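Local coordinates for putative methyltransferase protein (Bacteroides fragilis, PDB 5BP9) that probably transfers methyl groups from S-adenosylmethionine to an acceptor, and is captured here with S-adenosylhomocysteine, the product left by the cofactor, at residues A[44-56]-A[229-241]. Residues are numbered along the deposited sequence; the frame is centred on the assembly and turned at random.
Sequences PAEKDPMGAAIAD and FRMQYKDIQGDPF. With ETE (2-{2-[2-2-(methoxy-ethoxy)-ethoxy]-ethoxy}-ethanol), chain B.
D56 and Y233 meet at the far end of helix segment 49-56. Y233 OH donates to D56 OD2 at 2.6 Å, using the anti lone pair of that oxygen. K234 NZ reaches the syn lone pair of the same OD2 at 2.8 Å and makes a salt bridge. Two donors thus grip one oxygen, which probably favours the charged carboxylate. D56 OD1 turns to R60 in a second salt bridge, while Y233 OH also accepts from the backbone N of D64.

The Y233 ring lies flat on the helix. A53 CA sits over the ring centre, a CH-pi contact at 3.7 Å from the centroid. K234 CG lies over the opposite face, toward the rim. CG of Y233 is anti to the backbone N (chi1 -179°), which carries the ring along the helix towards D56.

Apolar contacts continue towards the helix start. P49 CG packs on M231 CB at 3.6 Å, the two side chains crossing at about a right angle. P49 CD rests on G238. In the conformer given, I236 turns CD1 to A52 CB and CG2 to the backbone of 46-48. Selenomethionines 50 and 231 bring M50 CE to within 3.9 Å of M231 SE.

Waters join the backbones at the N-terminal end. One links E46 O to Q237 N, another K47 O to D239 N. D48 caps the helix through OD1 to G51 N, and its OD2 bonds S132.

The contact seats helix 49-60 against the beta hairpin of strands 226-233 and 236-244. The hairpin belongs to a four-stranded antiparallel sheet, separate from the mixed seven-stranded sheet, whose strand order is that of the Rossmann-like class I methyltransferase fold. M50 touches S-adenosylhomocysteine, and with F229, M231 and F241 it lines the neighbouring pocket that holds the bound polyether.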
loop_
_atom_site.group_PDB
_atom_site.type_symbol
_atom_site.label_atom_id
_atom_site.label_comp_id
_atom_site.label_asym_id
_atom_site.label_seq_id
_atom_site.Cartn_x
_atom_site.Cartn_y
_atom_site.Cartn_z
ATOM N N PRO A 44 2.314 5.903 16.676
ATOM C CA PRO A 44 3.182 5.696 17.836
ATOM C C PRO A 44 3.492 4.215 17.982
ATOM O O PRO A 44 2.647 3.407 17.680
ATOM C CB PRO A 44 2.360 6.190 19.031
ATOM C CG PRO A 44 0.976 6.340 18.569
ATOM C CD PRO A 44 0.922 6.246 17.064
ATOM N N ALA A 45 4.702 3.871 18.424
ATOM C CA ALA A 45 5.111 2.467 18.550
ATOM C C ALA A 45 4.173 1.665 19.454
ATOM O O ALA A 45 3.930 0.484 19.204
ATOM C CB ALA A 45 6.542 2.378 19.058
ATOM N N GLU A 46 3.627 2.320 20.471
ATOM C CA GLU A 46 2.688 1.692 21.395
ATOM C C GLU A 46 1.326 1.368 20.771
ATOM O O GLU A 46 0.553 0.618 21.362
ATOM C CB GLU A 46 2.499 2.563 22.658
ATOM C CG GLU A 46 1.945 3.974 22.425
ATOM C CD GLU A 46 3.001 5.080 22.325
ATOM O OE1 GLU A 46 2.656 6.236 22.691
ATOM O OE2 GLU A 46 4.147 4.813 21.854
ATOM N N LYS A 47 1.044 1.939 19.587
ATOM C CA LYS A 47 -0.198 1.680 18.847
ATOM C C LYS A 47 0.149 1.246 17.408
ATOM O O LYS A 47 -0.541 1.614 16.444
ATOM C CB LYS A 47 -1.135 2.902 18.863
ATOM C CG LYS A 47 -1.589 3.321 20.250
ATOM C CD LYS A 47 -2.417 4.596 20.206
ATOM C CE LYS A 47 -2.819 5.015 21.613
ATOM N NZ LYS A 47 -3.388 6.385 21.692
ATOM N N ASP A 48 1.195 0.423 17.279
ATOM C CA ASP A 48 1.697 -0.034 15.975
ATOM C C ASP A 48 1.689 -1.564 15.937
ATOM O O ASP A 48 2.749 -2.224 16.031
ATOM C CB ASP A 48 3.105 0.512 15.724
ATOM C CG ASP A 48 3.691 0.058 14.400
ATOM O OD1 ASP A 48 2.935 -0.479 13.521
ATOM O OD2 ASP A 48 4.922 0.213 14.265
ATOM N N PRO A 49 0.495 -2.148 15.798
ATOM C CA PRO A 49 0.422 -3.626 15.867
ATOM C C PRO A 49 1.141 -4.361 14.730
ATOM O O PRO A 49 1.785 -5.375 14.991
ATOM C CB PRO A 49 -1.088 -3.898 15.814
ATOM C CG PRO A 49 -1.654 -2.658 15.150
ATOM C CD PRO A 49 -0.841 -1.531 15.669
HETATM N N MSE A 50 1.020 -3.856 13.484
HETATM C CA MSE A 50 1.690 -4.544 12.369
HETATM C C MSE A 50 3.202 -4.430 12.501
HETATM O O MSE A 50 3.926 -5.428 12.296
HETATM C CB MSE A 50 1.182 -4.053 11.027
HETATM C CG MSE A 50 1.849 -4.751 9.853
HETATM SE SE MSE A 50 1.141 -4.151 8.122
HETATM C CE MSE A 50 -0.260 -5.487 7.898
ATOM N N GLY A 51 3.703 -3.246 12.835
ATOM C CA GLY A 51 5.134 -3.079 13.095
ATOM C C GLY A 51 5.627 -3.981 14.210
ATOM O O GLY A 51 6.705 -4.581 14.128
ATOM N N ALA A 52 4.843 -4.090 15.280
ATOM C CA ALA A 52 5.247 -4.944 16.401
ATOM C C ALA A 52 5.337 -6.413 15.978
ATOM O O ALA A 52 6.234 -7.131 16.428
ATOM C CB ALA A 52 4.264 -4.771 17.531
ATOM N N ALA A 53 4.399 -6.867 15.140
ATOM C CA ALA A 53 4.431 -8.240 14.611
ATOM C C ALA A 53 5.674 -8.508 13.779
ATOM O O ALA A 53 6.373 -9.535 13.967
ATOM C CB ALA A 53 3.206 -8.520 13.787
ATOM N N ILE A 54 5.952 -7.562 12.885
ATOM C CA ILE A 54 7.120 -7.594 12.004
ATOM C C ILE A 54 8.398 -7.610 12.837
ATOM O O ILE A 54 9.316 -8.399 12.537
ATOM C CB ILE A 54 7.082 -6.385 10.999
ATOM C CG1 ILE A 54 6.008 -6.649 9.937
ATOM C CG2 ILE A 54 8.447 -6.118 10.327
ATOM C CD1 ILE A 54 5.630 -5.439 9.094
ATOM N N ALA A 55 8.475 -6.754 13.855
ATOM C CA ALA A 55 9.666 -6.691 14.722
ATOM C C ALA A 55 9.872 -7.970 15.529
ATOM O O ALA A 55 11.004 -8.479 15.613
ATOM C CB ALA A 55 9.598 -5.466 15.618
ATOM N N ASP A 56 8.798 -8.547 16.059
ATOM C CA ASP A 56 8.925 -9.840 16.742
ATOM C C ASP A 56 9.507 -10.904 15.827
ATOM O O ASP A 56 10.435 -11.637 16.213
ATOM C CB ASP A 56 7.575 -10.316 17.263
ATOM C CG ASP A 56 7.399 -10.118 18.718
ATOM O OD1 ASP A 56 8.263 -9.494 19.388
ATOM O OD2 ASP A 56 6.347 -10.597 19.193
ATOM N N PHE A 229 -10.680 -0.936 8.912
ATOM C CA PHE A 229 -9.996 -1.993 9.640
ATOM C C PHE A 229 -9.388 -1.450 10.936
ATOM O O PHE A 229 -9.222 -0.261 11.112
ATOM C CB PHE A 229 -8.877 -2.585 8.786
ATOM C CG PHE A 229 -9.344 -3.388 7.605
ATOM C CD1 PHE A 229 -10.005 -4.594 7.791
ATOM C CD2 PHE A 229 -9.037 -3.004 6.324
ATOM C CE1 PHE A 229 -10.378 -5.377 6.731
ATOM C CE2 PHE A 229 -9.414 -3.782 5.252
ATOM C CZ PHE A 229 -10.089 -4.963 5.449
ATOM N N ARG A 230 -9.007 -2.375 11.816
ATOM C CA ARG A 230 -8.215 -2.071 12.998
ATOM C C ARG A 230 -7.469 -3.351 13.343
ATOM O O ARG A 230 -8.012 -4.428 13.201
ATOM C CB ARG A 230 -9.073 -1.553 14.178
ATOM C CG ARG A 230 -10.079 -2.517 14.700
ATOM C CD ARG A 230 -10.995 -1.860 15.718
ATOM N NE ARG A 230 -12.008 -2.798 16.200
ATOM C CZ ARG A 230 -13.153 -3.108 15.576
ATOM N NH1 ARG A 230 -13.485 -2.575 14.378
ATOM N NH2 ARG A 230 -13.986 -3.975 16.161
HETATM N N MSE A 231 -6.229 -3.217 13.785
HETATM C CA MSE A 231 -5.372 -4.387 14.038
HETATM C C MSE A 231 -4.959 -4.455 15.472
HETATM O O MSE A 231 -4.910 -3.434 16.202
HETATM C CB MSE A 231 -4.151 -4.339 13.120
HETATM C CG MSE A 231 -4.575 -4.541 11.664
HETATM SE SE MSE A 231 -2.994 -4.516 10.482
HETATM C CE MSE A 231 -2.438 -2.646 10.712
ATOM N N GLN A 232 -4.726 -5.691 15.911
ATOM C CA GLN A 232 -4.246 -5.972 17.264
ATOM C C GLN A 232 -3.130 -7.015 17.187
ATOM O O GLN A 232 -3.256 -7.972 16.454
ATOM C CB GLN A 232 -5.382 -6.474 18.159
ATOM C CG GLN A 232 -4.910 -6.895 19.551
ATOM C CD GLN A 232 -5.974 -7.554 20.372
ATOM O OE1 GLN A 232 -7.117 -7.675 19.962
ATOM N NE2 GLN A 232 -5.586 -8.014 21.549
ATOM N N TYR A 233 -2.062 -6.809 17.956
ATOM C CA TYR A 233 -0.969 -7.782 18.066
ATOM C C TYR A 233 -0.602 -7.876 19.526
ATOM O O TYR A 233 -0.192 -6.879 20.112
ATOM C CB TYR A 233 0.258 -7.357 17.244
ATOM C CG TYR A 233 1.372 -8.378 17.334
ATOM C CD1 TYR A 233 1.240 -9.618 16.726
ATOM C CD2 TYR A 233 2.514 -8.134 18.095
ATOM C CE1 TYR A 233 2.245 -10.591 16.849
ATOM C CE2 TYR A 233 3.512 -9.104 18.235
ATOM C CZ TYR A 233 3.377 -10.325 17.589
ATOM O OH TYR A 233 4.310 -11.335 17.696
ATOM N N LYS A 234 -0.784 -9.069 20.127
ATOM C CA LYS A 234 -0.591 -9.236 21.573
ATOM C C LYS A 234 -1.492 -8.195 22.260
ATOM O O LYS A 234 -2.690 -8.205 21.992
ATOM C CB LYS A 234 0.904 -9.178 21.936
ATOM C CG LYS A 234 1.697 -10.296 21.271
ATOM C CD LYS A 234 3.125 -10.308 21.752
ATOM C CE LYS A 234 3.911 -11.486 21.216
ATOM N NZ LYS A 234 5.340 -11.433 21.634
ATOM N N ASP A 235 -0.932 -7.289 23.069
ATOM C CA ASP A 235 -1.681 -6.233 23.746
ATOM C C ASP A 235 -1.446 -4.856 23.113
ATOM O O ASP A 235 -1.641 -3.812 23.757
ATOM C CB ASP A 235 -1.359 -6.217 25.246
ATOM C CG ASP A 235 0.102 -5.905 25.552
ATOM O OD1 ASP A 235 0.947 -5.939 24.637
ATOM O OD2 ASP A 235 0.403 -5.649 26.739
ATOM N N ILE A 236 -1.008 -4.864 21.858
ATOM C CA ILE A 236 -0.856 -3.623 21.099
ATOM C C ILE A 236 -2.076 -3.427 20.204
ATOM O O ILE A 236 -2.352 -4.224 19.311
ATOM C CB ILE A 236 0.422 -3.636 20.246
ATOM C CG1 ILE A 236 1.634 -3.828 21.167
ATOM C CG2 ILE A 236 0.568 -2.346 19.450
ATOM C CD1 ILE A 236 2.876 -4.181 20.429
ATOM N N GLN A 237 -2.812 -2.357 20.503
ATOM C CA GLN A 237 -4.023 -1.987 19.769
ATOM C C GLN A 237 -3.750 -0.815 18.815
ATOM O O GLN A 237 -3.317 0.252 19.225
ATOM C CB GLN A 237 -5.150 -1.636 20.753
ATOM C CG GLN A 237 -6.514 -1.376 20.114
ATOM C CD GLN A 237 -7.209 -2.633 19.605
ATOM O OE1 GLN A 237 -6.923 -3.741 20.059
ATOM N NE2 GLN A 237 -8.140 -2.453 18.642
ATOM N N GLY A 238 -4.001 -1.041 17.527
ATOM C CA GLY A 238 -3.916 0.037 16.550
ATOM C C GLY A 238 -5.212 0.790 16.473
ATOM O O GLY A 238 -6.280 0.238 16.716
ATOM N N ASP A 239 -5.112 2.053 16.104
ATOM C CA ASP A 239 -6.281 2.865 15.853
ATOM C C ASP A 239 -6.992 2.370 14.597
ATOM O O ASP A 239 -6.324 1.882 13.659
ATOM C CB ASP A 239 -5.900 4.326 15.650
ATOM C CG ASP A 239 -5.456 5.025 16.911
ATOM O OD1 ASP A 239 -5.685 4.533 18.019
ATOM O OD2 ASP A 239 -4.877 6.111 16.752
ATOM N N PRO A 240 -8.332 2.532 14.531
ATOM C CA PRO A 240 -9.022 2.186 13.285
ATOM C C PRO A 240 -8.558 3.082 12.137
ATOM O O PRO A 240 -8.153 4.242 12.349
ATOM C CB PRO A 240 -10.512 2.398 13.590
ATOM C CG PRO A 240 -10.618 2.638 15.047
ATOM C CD PRO A 240 -9.257 3.032 15.561
ATOM N N PHE A 241 -8.619 2.528 10.940
ATOM C CA PHE A 241 -8.240 3.260 9.746
ATOM C C PHE A 241 -9.120 2.908 8.567
ATOM O O PHE A 241 -9.629 1.794 8.472
ATOM C CB PHE A 241 -6.761 3.041 9.374
ATOM C CG PHE A 241 -6.385 1.601 9.144
ATOM C CD1 PHE A 241 -6.013 0.788 10.215
ATOM C CD2 PHE A 241 -6.395 1.037 7.860
ATOM C CE1 PHE A 241 -5.648 -0.538 10.015
ATOM C CE2 PHE A 241 -6.011 -0.281 7.645
ATOM C CZ PHE A 241 -5.654 -1.088 8.724
HETATM O OH2 ETE B . -2.914 3.494 9.292
HETATM C C12 ETE B . -2.489 2.149 9.491
HETATM C C22 ETE B . -2.704 1.449 8.165
HETATM O OH3 ETE B . -2.207 0.118 8.208
HETATM C C13 ETE B . -2.410 -2.062 7.198
HETATM C C23 ETE B . -2.459 -0.558 6.976
HETATM O OH4 ETE B . -2.686 -2.749 5.977
HETATM C C14 ETE B . -4.856 -3.770 5.954
HETATM C C24 ETE B . -3.362 -4.000 6.129
HETATM O OH5 ETE B . -5.586 -4.913 6.396
HETATM C C15 ETE B . -6.852 -6.786 5.513
HETATM C C25 ETE B . -5.537 -6.017 5.481
HETATM O OH6 ETE B . -6.595 -8.182 5.329
HETATM C C26 ETE B . -7.566 -9.034 5.935
HETATM O O HOH W 1 -1.961 -0.291 22.396
HETATM O O HOH W 2 -2.492 3.210 15.454
HETATM O O HOH W 3 -4.958 6.658 19.719
HETATM O O HOH W 4 6.512 -8.434 21.373
#